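Local coordinates for protein solute carrier family 15 member 1 (Mus musculus, PDB 5A9D) that cotransports small peptides with protons across the intestinal cell membrane and is represented here by its extracellular domain, at residues G135-T140 / S157-G162; I7-I12 / T36-D41. One frame throughout, in Å; residues are numbered along the deposited sequence.

How the contacts relate
Read from the N terminus, the chain first closes contact 2, where the opening strand 4-11 receives strand 32-41 at its side; the intervening residues include strands 17-21 and 24-28 of the facing sheet. Contact 1 forms much later and closes a shorter loop, bringing the approach to strand 138-142 against the link between strands 153-155 and 164-171. The two therefore follow in series, neither nesting nor crossing, and they lie on opposite sides of the chain's centre, with nearest atoms about 19 Å apart. Contact 2 ties an outer strand to the N-terminal sandwich, whereas contact 1 pins two connections together at the rim of the C-terminal one.

Contact 1 (G135-T140 / S157-G162); sequences GEKQYT and SNLDFG
Leu159 is the one side chain here whose CB is aimed at the opposing segment, and it settles against backbone more than against another side chain. Its CD2 lies 3.5 Å from Gly135 O, while CD2 also meets Lys137 CG at 3.8 Å. The lysine, its CG anti to the carbonyl carbon (chi1 -60°) and its chain bent again further out, crosses the leucine at about a right angle, so methylene touches methyl. Asn158 starts out the other way, but with CG anti to the backbone N its amide swings round, and ND2 comes within 3.5 Å of Gly135 CA. The backbone angles at Gly135 (phi 107°) would jam a CB against the preceding carbonyl O and so call for glycine. One weak hydrogen bond links the segments, from Gly135 N to Leu159 O at 3.3 Å, and Glu136 CA offers a C-H to Ser157 O. Asn158 sits at the centre of an inverse gamma turn, closed by a weak bond from Leu159 N to Ser157 O. Beyond it, Leu159 packs on Ile99 and Tyr167. The loop holding this turn crosses from strand 153-155 of one sheet to strand 164-171 of the other, a sheet-to-sheet connection of the C-terminal immunoglobulin-like beta-sandwich.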
ATOM      1  N   GLY A 135      -1.660  26.070  -0.016  1.00 52.98           N
ATOM      2  CA  GLY A 135      -2.717  26.980  -0.422  1.00 53.49           C
ATOM      3  C   GLY A 135      -4.003  26.292  -0.774  1.00 52.83           C
ATOM      4  O   GLY A 135      -4.025  25.071  -0.943  1.00 50.77           O
ATOM      5  N   GLU A 136      -5.101  27.071  -0.852  1.00 49.51           N
ATOM      6  CA  GLU A 136      -6.442  26.552  -1.209  1.00 47.68           C
ATOM      7  C   GLU A 136      -6.367  25.903  -2.623  1.00 49.28           C
ATOM      8  O   GLU A 136      -5.803  26.487  -3.539  1.00 47.42           O
ATOM      9  CB  GLU A 136      -7.454  27.715  -1.167  1.00 51.90           C
ATOM     10  CG  GLU A 136      -8.862  27.422  -1.646  1.00 63.70           C
ATOM     11  CD  GLU A 136      -9.760  28.641  -1.692  1.00 91.53           C
ATOM     12  OE1 GLU A 136      -9.600  29.466  -2.620  1.00 86.61           O
ATOM     13  OE2 GLU A 136     -10.660  28.748  -0.826  1.00 97.07           O
ATOM     14  N   LYS A 137      -6.871  24.681  -2.768  1.00 45.52           N
ATOM     15  CA  LYS A 137      -6.860  23.961  -4.047  1.00 45.62           C
ATOM     16  C   LYS A 137      -8.298  23.696  -4.449  1.00 50.90           C
ATOM     17  O   LYS A 137      -9.109  23.273  -3.610  1.00 49.15           O
ATOM     18  CB  LYS A 137      -6.126  22.579  -3.940  1.00 44.42           C
ATOM     19  CG  LYS A 137      -4.656  22.617  -3.508  1.00 50.31           C
ATOM     20  CD  LYS A 137      -3.769  23.290  -4.534  1.00 64.29           C
ATOM     21  CE  LYS A 137      -2.710  24.098  -3.840  1.00 73.41           C
ATOM     22  NZ  LYS A 137      -1.938  24.937  -4.776  1.00 60.25           N
ATOM     23  N   GLN A 138      -8.602  23.898  -5.732  1.00 46.88           N
ATOM     24  CA  GLN A 138      -9.920  23.574  -6.261  1.00 46.34           C
ATOM     25  C   GLN A 138      -9.911  22.081  -6.623  1.00 45.72           C
ATOM     26  O   GLN A 138      -8.893  21.561  -7.053  1.00 45.70           O
ATOM     27  CB  GLN A 138     -10.231  24.401  -7.511  1.00 50.17           C
ATOM     28  CG  GLN A 138     -10.616  25.838  -7.221  1.00 72.31           C
ATOM     29  CD  GLN A 138     -11.801  26.224  -8.052  1.00 95.13           C
ATOM     30  OE1 GLN A 138     -11.659  26.653  -9.209  1.00 89.10           O
ATOM     31  NE2 GLN A 138     -13.000  26.012  -7.502  1.00 88.92           N
ATOM     32  N   TYR A 139     -11.034  21.392  -6.452  1.00 39.42           N
ATOM     33  CA  TYR A 139     -11.138  19.993  -6.852  1.00 36.51           C
ATOM     34  C   TYR A 139     -12.554  19.606  -7.239  1.00 43.88           C
ATOM     35  O   TYR A 139     -13.518  20.310  -6.908  1.00 44.42           O
ATOM     36  CB  TYR A 139     -10.545  19.029  -5.805  1.00 34.53           C
ATOM     37  CG  TYR A 139     -11.261  18.958  -4.478  1.00 35.51           C
ATOM     38  CD1 TYR A 139     -10.987  19.876  -3.464  1.00 38.11           C
ATOM     39  CD2 TYR A 139     -12.146  17.925  -4.200  1.00 34.57           C
ATOM     40  CE1 TYR A 139     -11.600  19.773  -2.216  1.00 36.91           C
ATOM     41  CE2 TYR A 139     -12.776  17.825  -2.970  1.00 35.83           C
ATOM     42  CZ  TYR A 139     -12.496  18.743  -1.980  1.00 39.16           C
ATOM     43  OH  TYR A 139     -13.105  18.580  -0.776  1.00 40.02           O
ATOM     44  N   THR A 140     -12.681  18.513  -7.992  1.00 38.60           N
ATOM     45  CA  THR A 140     -13.994  18.062  -8.396  1.00 37.08           C
ATOM     46  C   THR A 140     -14.221  16.679  -7.928  1.00 35.83           C
ATOM     47  O   THR A 140     -13.292  15.895  -7.862  1.00 33.69           O
ATOM     48  CB  THR A 140     -14.218  18.135  -9.928  1.00 40.22           C
ATOM     49  OG1 THR A 140     -13.449  17.110 -10.557  1.00 48.16           O
ATOM     50  CG2 THR A 140     -13.920  19.504 -10.520  1.00 38.49           C
ATOM     51  N   SER A 157      -9.208  23.598   2.192  1.00 52.14           N
ATOM     52  CA  SER A 157      -8.922  24.741   3.036  1.00 55.65           C
ATOM     53  C   SER A 157      -7.487  25.252   2.714  1.00 60.88           C
ATOM     54  O   SER A 157      -6.806  24.690   1.839  1.00 56.15           O
ATOM     55  CB  SER A 157      -9.071  24.378   4.509  1.00 61.41           C
ATOM     56  OG  SER A 157      -8.121  23.399   4.888  1.00 70.76           O
ATOM     57  N   ASN A 158      -7.035  26.298   3.417  1.00 61.78           N
ATOM     58  CA  ASN A 158      -5.702  26.836   3.229  1.00 64.03           C
ATOM     59  C   ASN A 158      -4.657  25.893   3.805  1.00 69.64           C
ATOM     60  O   ASN A 158      -4.220  26.065   4.946  1.00 73.76           O
ATOM     61  CB  ASN A 158      -5.570  28.248   3.810  1.00 66.04           C
ATOM     62  CG  ASN A 158      -4.274  28.962   3.443  1.00 83.08           C
ATOM     63  OD1 ASN A 158      -4.079  30.136   3.768  1.00 88.12           O
ATOM     64  ND2 ASN A 158      -3.357  28.290   2.768  1.00 67.79           N
ATOM     65  N   LEU A 159      -4.250  24.927   2.980  1.00 63.61           N
ATOM     66  CA  LEU A 159      -3.247  23.894   3.202  1.00 63.40           C
ATOM     67  C   LEU A 159      -1.994  24.496   3.838  1.00 73.00           C
ATOM     68  O   LEU A 159      -1.348  25.359   3.216  1.00 73.96           O
ATOM     69  CB  LEU A 159      -2.851  23.334   1.816  1.00 61.62           C
ATOM     70  CG  LEU A 159      -3.410  21.987   1.320  1.00 62.68           C
ATOM     71  CD1 LEU A 159      -4.910  21.842   1.590  1.00 61.07           C
ATOM     72  CD2 LEU A 159      -3.081  21.791  -0.152  1.00 59.57           C
ATOM     73  N   ASP A 160      -1.651  24.058   5.071  1.00 71.62           N
ATOM     74  CA  ASP A 160      -0.443  24.521   5.763  1.00 73.87           C
ATOM     75  C   ASP A 160       0.837  24.028   5.036  1.00 69.97           C
ATOM     76  O   ASP A 160       0.810  23.854   3.830  1.00 69.59           O
ATOM     77  CB  ASP A 160      -0.474  24.124   7.253  1.00 79.24           C
ATOM     78  CG  ASP A 160      -1.609  24.745   8.069  1.00108.31           C
ATOM     79  OD1 ASP A 160      -1.888  25.960   7.885  1.00113.97           O
ATOM     80  OD2 ASP A 160      -2.184  24.031   8.931  1.00116.87           O
ATOM     81  N   PHE A 161       1.962  23.878   5.733  1.00 61.87           N
ATOM     82  CA  PHE A 161       3.232  23.448   5.154  1.00 58.06           C
ATOM     83  C   PHE A 161       3.577  22.065   5.693  1.00 58.07           C
ATOM     84  O   PHE A 161       3.630  21.872   6.902  1.00 58.54           O
ATOM     85  CB  PHE A 161       4.340  24.462   5.519  1.00 63.38           C
ATOM     86  CG  PHE A 161       5.741  24.138   5.041  1.00 65.84           C
ATOM     87  CD1 PHE A 161       6.536  23.220   5.727  1.00 68.86           C
ATOM     88  CD2 PHE A 161       6.289  24.797   3.945  1.00 68.18           C
ATOM     89  CE1 PHE A 161       7.829  22.929   5.293  1.00 70.26           C
ATOM     90  CE2 PHE A 161       7.604  24.543   3.545  1.00 72.21           C
ATOM     91  CZ  PHE A 161       8.360  23.604   4.219  1.00 70.97           C
ATOM     92  N   GLY A 162       3.791  21.113   4.786  1.00 52.06           N
ATOM     93  CA  GLY A 162       4.169  19.742   5.108  1.00 50.97           C
ATOM     94  C   GLY A 162       3.108  18.925   5.823  1.00 56.18           C
ATOM     95  O   GLY A 162       3.439  17.930   6.459  1.00 57.82           O
TER

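Contact 2 (I7-I12 / T36-D41); sequences IKVLNI and TFMTFD
Two backbone hydrogen bonds define this pairing, making Ile7 and Met38 an antiparallel hydrogen-bonded pair. Ile7 N donates to Met38 O at 2.8 Å, nearly straight and in the plane of the carbonyl. The return bond, from Met38 N to Ile7 O, is equally short, yet its donor stands 42° out of the carbonyl plane and so misses the lone-pair direction. Ile7 O is crowded as well, since Phe37 CA brings a C-H to it and Met38 CE lies 3.4 Å away. The short strand segments run at 132° to each other, well short of strict antiparallel, and between these two segments there is one bridge.

Aromatic contact is made by Phe37, whose ring takes Lys8 CB over one face in a CH-pi interaction, 4.0 Å from CB to the ring centroid. Lys8 extends with CG anti to the backbone N and then bends, its NZ forming a long, weak ion pair with Asp184 of the second subunit.

Apolar packing occupies the face bearing Ile7 and Met38. Ile7 CD1 reaches Phe40 CD2 at 4.0 Å, the two side chains crossing at about a right angle. Met38 bends at chi3 (-78°), which turns its methyl across toward the neighbouring strand, and CE meets Val9 CG2 at 3.9 Å in an oblique crossing.

Further along, the backbone of Val9 pairs with Thr34, whose OG1 also accepts from Val9 N. Strand 4-11 is flanked on its other edge by strand 69-76, while Val9 and Met38 pack onto Phe21 of strand 17-21 in the opposing sheet, and Phe40 stacks on the same ring. Phe37 instead meets Ile185 of the second subunit, so strand 32-41 faces the opposing sheet with Met38 and Phe40 and the second subunit with Phe37.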
ATOM      1  N   ILE A   7       5.666   1.124 -14.557  1.00 30.76           N
ATOM      2  CA  ILE A   7       5.641  -0.327 -14.385  1.00 29.79           C
ATOM      3  C   ILE A   7       7.030  -0.932 -14.612  1.00 34.26           C
ATOM      4  O   ILE A   7       7.641  -0.734 -15.653  1.00 33.47           O
ATOM      5  CB  ILE A   7       4.597  -1.012 -15.328  1.00 31.51           C
ATOM      6  CG1 ILE A   7       3.206  -0.342 -15.230  1.00 33.01           C
ATOM      7  CG2 ILE A   7       4.517  -2.544 -15.061  1.00 29.06           C
ATOM      8  CD1 ILE A   7       2.186  -0.680 -16.362  1.00 39.82           C
ATOM      9  N   LYS A   8       7.453  -1.752 -13.661  1.00 32.05           N
ATOM     10  CA  LYS A   8       8.687  -2.540 -13.708  1.00 32.49           C
ATOM     11  C   LYS A   8       8.205  -3.983 -13.759  1.00 32.10           C
ATOM     12  O   LYS A   8       7.215  -4.312 -13.119  1.00 31.65           O
ATOM     13  CB  LYS A   8       9.511  -2.294 -12.428  1.00 34.65           C
ATOM     14  CG  LYS A   8      10.715  -3.190 -12.210  1.00 45.65           C
ATOM     15  CD  LYS A   8      10.823  -3.404 -10.728  1.00 56.09           C
ATOM     16  CE  LYS A   8      12.120  -2.943 -10.157  1.00 60.21           C
ATOM     17  NZ  LYS A   8      12.004  -2.802  -8.693  1.00 61.24           N
ATOM     18  N   VAL A   9       8.858  -4.830 -14.535  1.00 28.21           N
ATOM     19  CA  VAL A   9       8.456  -6.245 -14.605  1.00 28.21           C
ATOM     20  C   VAL A   9       9.522  -7.074 -13.902  1.00 34.54           C
ATOM     21  O   VAL A   9      10.699  -6.855 -14.133  1.00 34.52           O
ATOM     22  CB  VAL A   9       8.226  -6.740 -16.053  1.00 30.40           C
ATOM     23  CG1 VAL A   9       7.697  -8.196 -16.074  1.00 30.38           C
ATOM     24  CG2 VAL A   9       7.285  -5.803 -16.808  1.00 29.55           C
ATOM     25  N   LEU A  10       9.105  -8.009 -13.035  1.00 31.80           N
ATOM     26  CA  LEU A  10      10.021  -8.911 -12.366  1.00 31.86           C
ATOM     27  C   LEU A  10       9.513 -10.330 -12.607  1.00 34.65           C
ATOM     28  O   LEU A  10       8.409 -10.702 -12.196  1.00 35.01           O
ATOM     29  CB  LEU A  10      10.164  -8.550 -10.851  1.00 32.49           C
ATOM     30  CG  LEU A  10      10.817  -9.573  -9.889  1.00 37.79           C
ATOM     31  CD1 LEU A  10      12.275  -9.867 -10.253  1.00 39.06           C
ATOM     32  CD2 LEU A  10      10.775  -9.081  -8.441  1.00 36.79           C
ATOM     33  N   ASN A  11      10.311 -11.094 -13.330  1.00 33.25           N
ATOM     34  CA  ASN A  11      10.048 -12.480 -13.658  1.00 33.94           C
ATOM     35  C   ASN A  11      10.589 -13.348 -12.539  1.00 39.58           C
ATOM     36  O   ASN A  11      11.805 -13.499 -12.406  1.00 40.55           O
ATOM     37  CB  ASN A  11      10.704 -12.828 -14.996  1.00 29.46           C
ATOM     38  CG  ASN A  11      10.396 -14.225 -15.457  1.00 43.10           C
ATOM     39  OD1 ASN A  11       9.799 -15.016 -14.746  1.00 35.53           O
ATOM     40  ND2 ASN A  11      10.817 -14.564 -16.653  1.00 39.59           N
ATOM     41  N   ILE A  12       9.680 -13.933 -11.748  1.00 37.02           N
ATOM     42  CA  ILE A  12       9.998 -14.788 -10.603  1.00 38.64           C
ATOM     43  C   ILE A  12       9.694 -16.274 -10.874  1.00 45.64           C
ATOM     44  O   ILE A  12       9.689 -17.075  -9.938  1.00 47.59           O
ATOM     45  CB  ILE A  12       9.334 -14.272  -9.295  1.00 42.34           C
ATOM     46  CG1 ILE A  12       7.785 -14.247  -9.383  1.00 42.21           C
ATOM     47  CG2 ILE A  12       9.889 -12.913  -8.922  1.00 42.39           C
ATOM     48  CD1 ILE A  12       7.084 -13.956  -8.042  1.00 43.74           C
ATOM     49  N   THR A  36      14.587  -0.534 -15.470  1.00 45.23           N
ATOM     50  CA  THR A  36      13.881   0.713 -15.205  1.00 45.04           C
ATOM     51  C   THR A  36      12.382   0.457 -15.090  1.00 45.43           C
ATOM     52  O   THR A  36      11.877  -0.632 -15.422  1.00 43.71           O
ATOM     53  CB  THR A  36      14.112   1.750 -16.350  1.00 59.25           C
ATOM     54  OG1 THR A  36      13.461   1.300 -17.548  1.00 60.44           O
ATOM     55  CG2 THR A  36      15.589   2.073 -16.601  1.00 57.87           C
ATOM     56  N   PHE A  37      11.675   1.485 -14.638  1.00 39.33           N
ATOM     57  CA  PHE A  37      10.236   1.509 -14.635  1.00 37.89           C
ATOM     58  C   PHE A  37       9.904   2.056 -16.018  1.00 45.09           C
ATOM     59  O   PHE A  37      10.483   3.055 -16.434  1.00 47.84           O
ATOM     60  CB  PHE A  37       9.721   2.481 -13.550  1.00 38.45           C
ATOM     61  CG  PHE A  37       9.683   1.887 -12.154  1.00 38.90           C
ATOM     62  CD1 PHE A  37       8.602   1.118 -11.735  1.00 37.44           C
ATOM     63  CD2 PHE A  37      10.732   2.097 -11.261  1.00 42.44           C
ATOM     64  CE1 PHE A  37       8.584   0.543 -10.462  1.00 38.00           C
ATOM     65  CE2 PHE A  37      10.700   1.545  -9.980  1.00 43.40           C
ATOM     66  CZ  PHE A  37       9.623   0.779  -9.586  1.00 39.38           C
ATOM     67  N   MET A  38       9.050   1.373 -16.762  1.00 40.81           N
ATOM     68  CA  MET A  38       8.587   1.887 -18.051  1.00 40.71           C
ATOM     69  C   MET A  38       7.394   2.802 -17.738  1.00 45.21           C
ATOM     70  O   MET A  38       6.634   2.504 -16.814  1.00 44.16           O
ATOM     71  CB  MET A  38       8.177   0.733 -18.950  1.00 42.46           C
ATOM     72  CG  MET A  38       9.371  -0.099 -19.377  1.00 46.18           C
ATOM     73  SD  MET A  38       8.840  -1.700 -19.966  1.00 50.27           S
ATOM     74  CE  MET A  38       8.518  -2.528 -18.431  1.00 45.08           C
ATOM     75  N   THR A  39       7.264   3.922 -18.455  1.00 43.08           N
ATOM     76  CA  THR A  39       6.219   4.919 -18.238  1.00 43.24           C
ATOM     77  C   THR A  39       5.152   4.894 -19.337  1.00 44.62           C
ATOM     78  O   THR A  39       5.495   4.813 -20.508  1.00 45.37           O
ATOM     79  CB  THR A  39       6.878   6.298 -18.115  1.00 60.06           C
ATOM     80  OG1 THR A  39       7.872   6.262 -17.090  1.00 59.62           O
ATOM     81  CG2 THR A  39       5.887   7.382 -17.806  1.00 62.03           C
ATOM     82  N   PHE A  40       3.870   5.001 -18.971  1.00 40.67           N
ATOM     83  CA  PHE A  40       2.740   4.992 -19.924  1.00 42.17           C
ATOM     84  C   PHE A  40       1.691   5.984 -19.531  1.00 47.84           C
ATOM     85  O   PHE A  40       1.524   6.239 -18.336  1.00 46.38           O
ATOM     86  CB  PHE A  40       2.066   3.600 -19.923  1.00 43.51           C
ATOM     87  CG  PHE A  40       2.992   2.435 -20.198  1.00 44.31           C
ATOM     88  CD1 PHE A  40       3.240   2.017 -21.505  1.00 48.41           C
ATOM     89  CD2 PHE A  40       3.617   1.756 -19.152  1.00 45.15           C
ATOM     90  CE1 PHE A  40       4.091   0.940 -21.762  1.00 47.95           C
ATOM     91  CE2 PHE A  40       4.491   0.683 -19.411  1.00 47.80           C
ATOM     92  CZ  PHE A  40       4.728   0.290 -20.717  1.00 45.77           C
ATOM     93  N   ASP A  41       0.922   6.496 -20.511  1.00 48.98           N
ATOM     94  CA  ASP A  41      -0.250   7.335 -20.245  1.00 51.04           C
ATOM     95  C   ASP A  41      -1.351   6.313 -19.996  1.00 52.94           C
ATOM     96  O   ASP A  41      -1.495   5.375 -20.804  1.00 50.66           O
ATOM     97  CB  ASP A  41      -0.612   8.205 -21.461  1.00 58.32           C
ATOM     98  CG  ASP A  41       0.405   9.279 -21.788  1.00 81.19           C
ATOM     99  OD1 ASP A  41       0.886   9.956 -20.841  1.00 82.16           O
ATOM    100  OD2 ASP A  41       0.679   9.485 -22.987  1.00 95.27           O
TER